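Local atomic coordinates of enoyl-CoA hydratase (Geobacillus kaustophilus, PDB entry 2PPY), a protein that probably catalyses the reversible hydration of enoyl-CoA thioesters in fatty acid beta-oxidation. Residues 64-69 with 110-115; 116-121 with 135-140. All blocks are in the same frame, centred on the assembly; numbering follows the deposited sequence.

Contact 1. Residues 64-69 with 110-115; sequences KFFSAG and GHTVGG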
# COMPACT_ATOMS: atom_id res chain seq x y z
N LYS A 64 15.05 15.51 -35.70
CA LYS A 64 15.24 14.11 -35.30
C LYS A 64 15.06 13.76 -33.83
O LYS A 64 15.29 12.61 -33.44
CB LYS A 64 16.64 13.65 -35.73
CG LYS A 64 16.95 13.88 -37.21
CD LYS A 64 16.07 13.01 -38.10
CE LYS A 64 16.40 13.22 -39.57
NZ LYS A 64 15.57 12.34 -40.45
N PHE A 65 14.64 14.72 -33.01
CA PHE A 65 14.47 14.44 -31.58
C PHE A 65 13.18 14.94 -30.98
O PHE A 65 12.65 15.98 -31.36
CB PHE A 65 15.59 15.09 -30.75
CG PHE A 65 16.97 14.61 -31.08
CD1 PHE A 65 17.55 14.87 -32.31
CD2 PHE A 65 17.73 13.96 -30.11
CE1 PHE A 65 18.86 14.50 -32.58
CE2 PHE A 65 19.04 13.59 -30.37
CZ PHE A 65 19.61 13.86 -31.60
N PHE A 66 12.67 14.17 -30.02
CA PHE A 66 11.50 14.60 -29.26
C PHE A 66 12.28 15.32 -28.16
O PHE A 66 12.06 16.50 -27.89
CB PHE A 66 10.75 13.40 -28.67
CG PHE A 66 9.73 13.79 -27.64
CD1 PHE A 66 8.57 14.45 -28.01
CD2 PHE A 66 9.95 13.53 -26.29
CE1 PHE A 66 7.64 14.86 -27.05
CE2 PHE A 66 9.03 13.93 -25.32
CZ PHE A 66 7.87 14.60 -25.71
N SER A 67 13.22 14.58 -27.56
CA SER A 67 14.09 15.10 -26.51
C SER A 67 15.09 14.03 -26.08
O SER A 67 14.74 12.86 -25.90
CB SER A 67 13.28 15.55 -25.30
OG SER A 67 14.15 15.93 -24.24
N ALA A 68 16.35 14.44 -25.92
CA ALA A 68 17.40 13.51 -25.49
C ALA A 68 17.64 13.59 -23.99
O ALA A 68 18.66 13.11 -23.50
CB ALA A 68 18.69 13.80 -26.25
N GLY A 69 16.72 14.21 -23.26
CA GLY A 69 16.88 14.31 -21.82
C GLY A 69 17.53 15.59 -21.31
O GLY A 69 17.49 16.63 -21.97
N GLY A 110 10.55 11.73 -32.93
CA GLY A 110 11.99 11.59 -33.01
C GLY A 110 12.54 10.83 -31.81
O GLY A 110 11.79 10.25 -31.04
N HIS A 111 13.86 10.84 -31.67
CA HIS A 111 14.51 10.15 -30.56
C HIS A 111 13.89 10.58 -29.23
O HIS A 111 13.77 11.78 -28.96
CB HIS A 111 16.01 10.44 -30.55
CG HIS A 111 16.75 9.86 -31.72
ND1 HIS A 111 17.55 10.62 -32.54
CD2 HIS A 111 16.80 8.59 -32.20
CE1 HIS A 111 18.07 9.84 -33.48
NE2 HIS A 111 17.62 8.62 -33.30
N THR A 112 13.52 9.59 -28.42
CA THR A 112 12.91 9.82 -27.11
C THR A 112 13.71 9.02 -26.10
O THR A 112 13.38 7.87 -25.80
CB THR A 112 11.44 9.33 -27.10
OG1 THR A 112 10.72 9.99 -28.15
CG2 THR A 112 10.78 9.64 -25.78
N VAL A 113 14.77 9.63 -25.56
CA VAL A 113 15.63 8.93 -24.61
C VAL A 113 15.90 9.69 -23.32
O VAL A 113 15.74 10.91 -23.25
CB VAL A 113 16.98 8.57 -25.28
CG1 VAL A 113 16.74 7.63 -26.45
CG2 VAL A 113 17.68 9.83 -25.76
N GLY A 114 16.31 8.95 -22.30
CA GLY A 114 16.60 9.54 -21.00
C GLY A 114 15.45 10.41 -20.53
O GLY A 114 14.29 10.03 -20.62
N GLY A 115 15.79 11.60 -20.04
CA GLY A 115 14.78 12.53 -19.58
C GLY A 115 13.67 12.73 -20.59
O GLY A 115 12.55 13.07 -20.22
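His111 turns the edge of its imidazole onto the face of Phe65, ND1 standing 3.8 Å above the centre of the benzene ring in a T-shaped pair with planes 74° apart. Paired across a short parallel bridge, both residues point to the same face, and with CG beside the backbone N (chi1 -61° for Phe65, -67° for His111) the rings meet there. The backbones beneath are tied by His111 N to Lys64 O (2.9 Å) and Val113 N to Ser67 O (3.2 Å). Between these, His111 O accepts two N-H groups, from Phe66 N at 2.8 Å and from Ser67 N at 3.2 Å, as the register shifts by one residue between Phe65 and Ser67: a beta bulge. On the other face, Thr112 OG1 donates to Gly110 O and lies 3.4 Å from Phe66 CB. Gly110 and Gly69 let the backbones close up; a CB on either would clash with the opposite segment. Next outward, Ser67 OG accepts from Gly69 N (3.2 Å) in an ST turn and is also hydrogen-bonded to Asn30 O, while Ser60 OG bonds to Phe65 O. Gly114 takes the N-cap position of helix 115-121. This pairing of a glycine-rich helix start with a neighbouring loop is characteristic of the crotonase fold, where one N-H from each forms the oxyanion hole, a role Gly115 N probably has here.

Contact 2. Residues 116-121 with 135-140; sequences GLEMAL and IGLPEV
Leu117 lays its two methyl groups across the strand end and the residue after it: CD1 meets Ile135 CD1 at 3.8 Å, and CD2 meets Leu137 CD2, also at 3.8 Å. Both neighbours lie at about a right angle to it. With CG anti to the backbone N (chi1 176°), the side chain leans from helix 115-121 onto the backbone between them, CD2 resting 3.7 Å from Gly136 O. An alanine here would probably open a gap between the helix and 135-137, leaving Ile135 CD1 and Leu137 CD2 without their methyl partners. One residue on, Glu118 sets its CG against Leu137 CD2 at 4.0 Å and reaches tip to tip toward Glu139, the carboxylate planes 86° apart. A water donates to Glu118 OE1 and to Glu139 OE2, 2.7 Å from each. The pair probably corresponds to the two catalytic glutamates that hold the water in enoyl-CoA hydratases, which would make this the active-site end of the contact. Glu139 is bent at chi2 (90°), which helps place OE2 near Glu118 OE1. The other oxygen of Glu118, OE2, accepts from the backbone N-H groups of Thr148 and Gly150, which fix the rotation of the carboxylate, and Leu137 also packs on Leu154 of helix 150-158.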
# COMPACT_ATOMS: atom_id res chain seq x y z
N GLY A 116 13.98 12.53 -21.87
CA GLY A 116 12.96 12.70 -22.90
C GLY A 116 11.87 11.65 -22.74
O GLY A 116 10.68 11.94 -22.85
N LEU A 117 12.29 10.41 -22.49
CA LEU A 117 11.35 9.32 -22.30
C LEU A 117 10.64 9.50 -20.96
O LEU A 117 9.45 9.23 -20.84
CB LEU A 117 12.07 7.97 -22.33
CG LEU A 117 11.17 6.77 -22.03
CD1 LEU A 117 9.97 6.78 -22.98
CD2 LEU A 117 11.95 5.47 -22.19
N GLU A 118 11.37 9.97 -19.96
CA GLU A 118 10.78 10.17 -18.65
C GLU A 118 9.60 11.13 -18.73
O GLU A 118 8.57 10.91 -18.11
CB GLU A 118 11.85 10.68 -17.68
CG GLU A 118 12.95 9.67 -17.47
CD GLU A 118 14.02 10.14 -16.52
OE1 GLU A 118 14.77 11.07 -16.87
OE2 GLU A 118 14.10 9.58 -15.41
N MSE A 119 9.75 12.19 -19.52
CA MSE A 119 8.66 13.15 -19.69
C MSE A 119 7.49 12.45 -20.36
O MSE A 119 6.33 12.66 -20.00
CB MSE A 119 9.11 14.32 -20.56
CG MSE A 119 8.03 15.38 -20.78
SE MSE A 119 8.63 16.81 -21.95
CE MSE A 119 10.38 17.10 -21.20
N ALA A 120 7.80 11.62 -21.36
CA ALA A 120 6.80 10.88 -22.11
C ALA A 120 6.10 9.83 -21.24
O ALA A 120 4.91 9.58 -21.42
CB ALA A 120 7.45 10.22 -23.32
N LEU A 121 6.84 9.23 -20.32
CA LEU A 121 6.28 8.22 -19.42
C LEU A 121 5.27 8.84 -18.46
O LEU A 121 4.33 8.17 -18.02
CB LEU A 121 7.39 7.53 -18.62
CG LEU A 121 8.31 6.53 -19.34
CD1 LEU A 121 9.48 6.14 -18.45
CD2 LEU A 121 7.50 5.29 -19.72
N ILE A 135 14.26 4.82 -28.57
CA ILE A 135 13.51 5.11 -27.35
C ILE A 135 14.08 4.23 -26.24
O ILE A 135 14.23 3.02 -26.41
CB ILE A 135 11.99 4.86 -27.55
CG1 ILE A 135 11.24 5.14 -26.25
CG2 ILE A 135 11.75 3.45 -28.05
CD1 ILE A 135 9.74 5.26 -26.43
N GLY A 136 14.44 4.85 -25.12
CA GLY A 136 15.01 4.12 -24.00
C GLY A 136 15.60 5.02 -22.93
O GLY A 136 15.45 6.25 -22.99
N LEU A 137 16.29 4.42 -21.96
CA LEU A 137 16.90 5.16 -20.86
C LEU A 137 18.39 4.80 -20.75
O LEU A 137 18.76 3.86 -20.04
CB LEU A 137 16.18 4.82 -19.56
CG LEU A 137 14.67 5.11 -19.47
CD1 LEU A 137 14.11 4.51 -18.20
CD2 LEU A 137 14.41 6.60 -19.52
N PRO A 138 19.26 5.55 -21.44
CA PRO A 138 20.70 5.29 -21.40
C PRO A 138 21.52 5.96 -20.30
O PRO A 138 22.74 5.95 -20.35
CB PRO A 138 21.15 5.73 -22.79
CG PRO A 138 20.31 6.94 -23.01
CD PRO A 138 18.94 6.51 -22.51
N GLU A 139 20.85 6.53 -19.30
CA GLU A 139 21.55 7.22 -18.20
C GLU A 139 22.69 6.44 -17.55
O GLU A 139 23.67 7.04 -17.09
CB GLU A 139 20.55 7.62 -17.11
CG GLU A 139 19.63 8.76 -17.50
CD GLU A 139 18.34 8.31 -18.15
OE1 GLU A 139 18.35 7.29 -18.87
OE2 GLU A 139 17.32 8.99 -17.94
N VAL A 140 22.58 5.12 -17.51
CA VAL A 140 23.62 4.31 -16.90
C VAL A 140 24.98 4.50 -17.59
O VAL A 140 26.03 4.32 -16.96
CB VAL A 140 23.26 2.80 -16.93
CG1 VAL A 140 23.30 2.28 -18.37
CG2 VAL A 140 24.21 2.01 -16.06
O HOH W 1 17.37 11.22 -16.34

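Strand 111-113 runs directly into helix 115-121, so the chain leaves contact 1 and enters contact 2 without a break; their centres lie about 7 Å apart. Strand 135-136 of contact 2 pairs in parallel with 111-113: Gly114 N lies 2.9 Å from Gly136 O and Thr112 O 3.3 Å from Gly136 N, both probable hydrogen bonds. The 110-115 segment is thus held between 64-69 and 135-140. Gly114 CA also packs 3.2 Å from Glu139 OE2. If the family's layout applies, Gly115 N of contact 1 would be one of the two N-H groups receiving the thioester carbonyl, and contact 2 would supply the two carboxylates around the water, on adjoining walls of one active site.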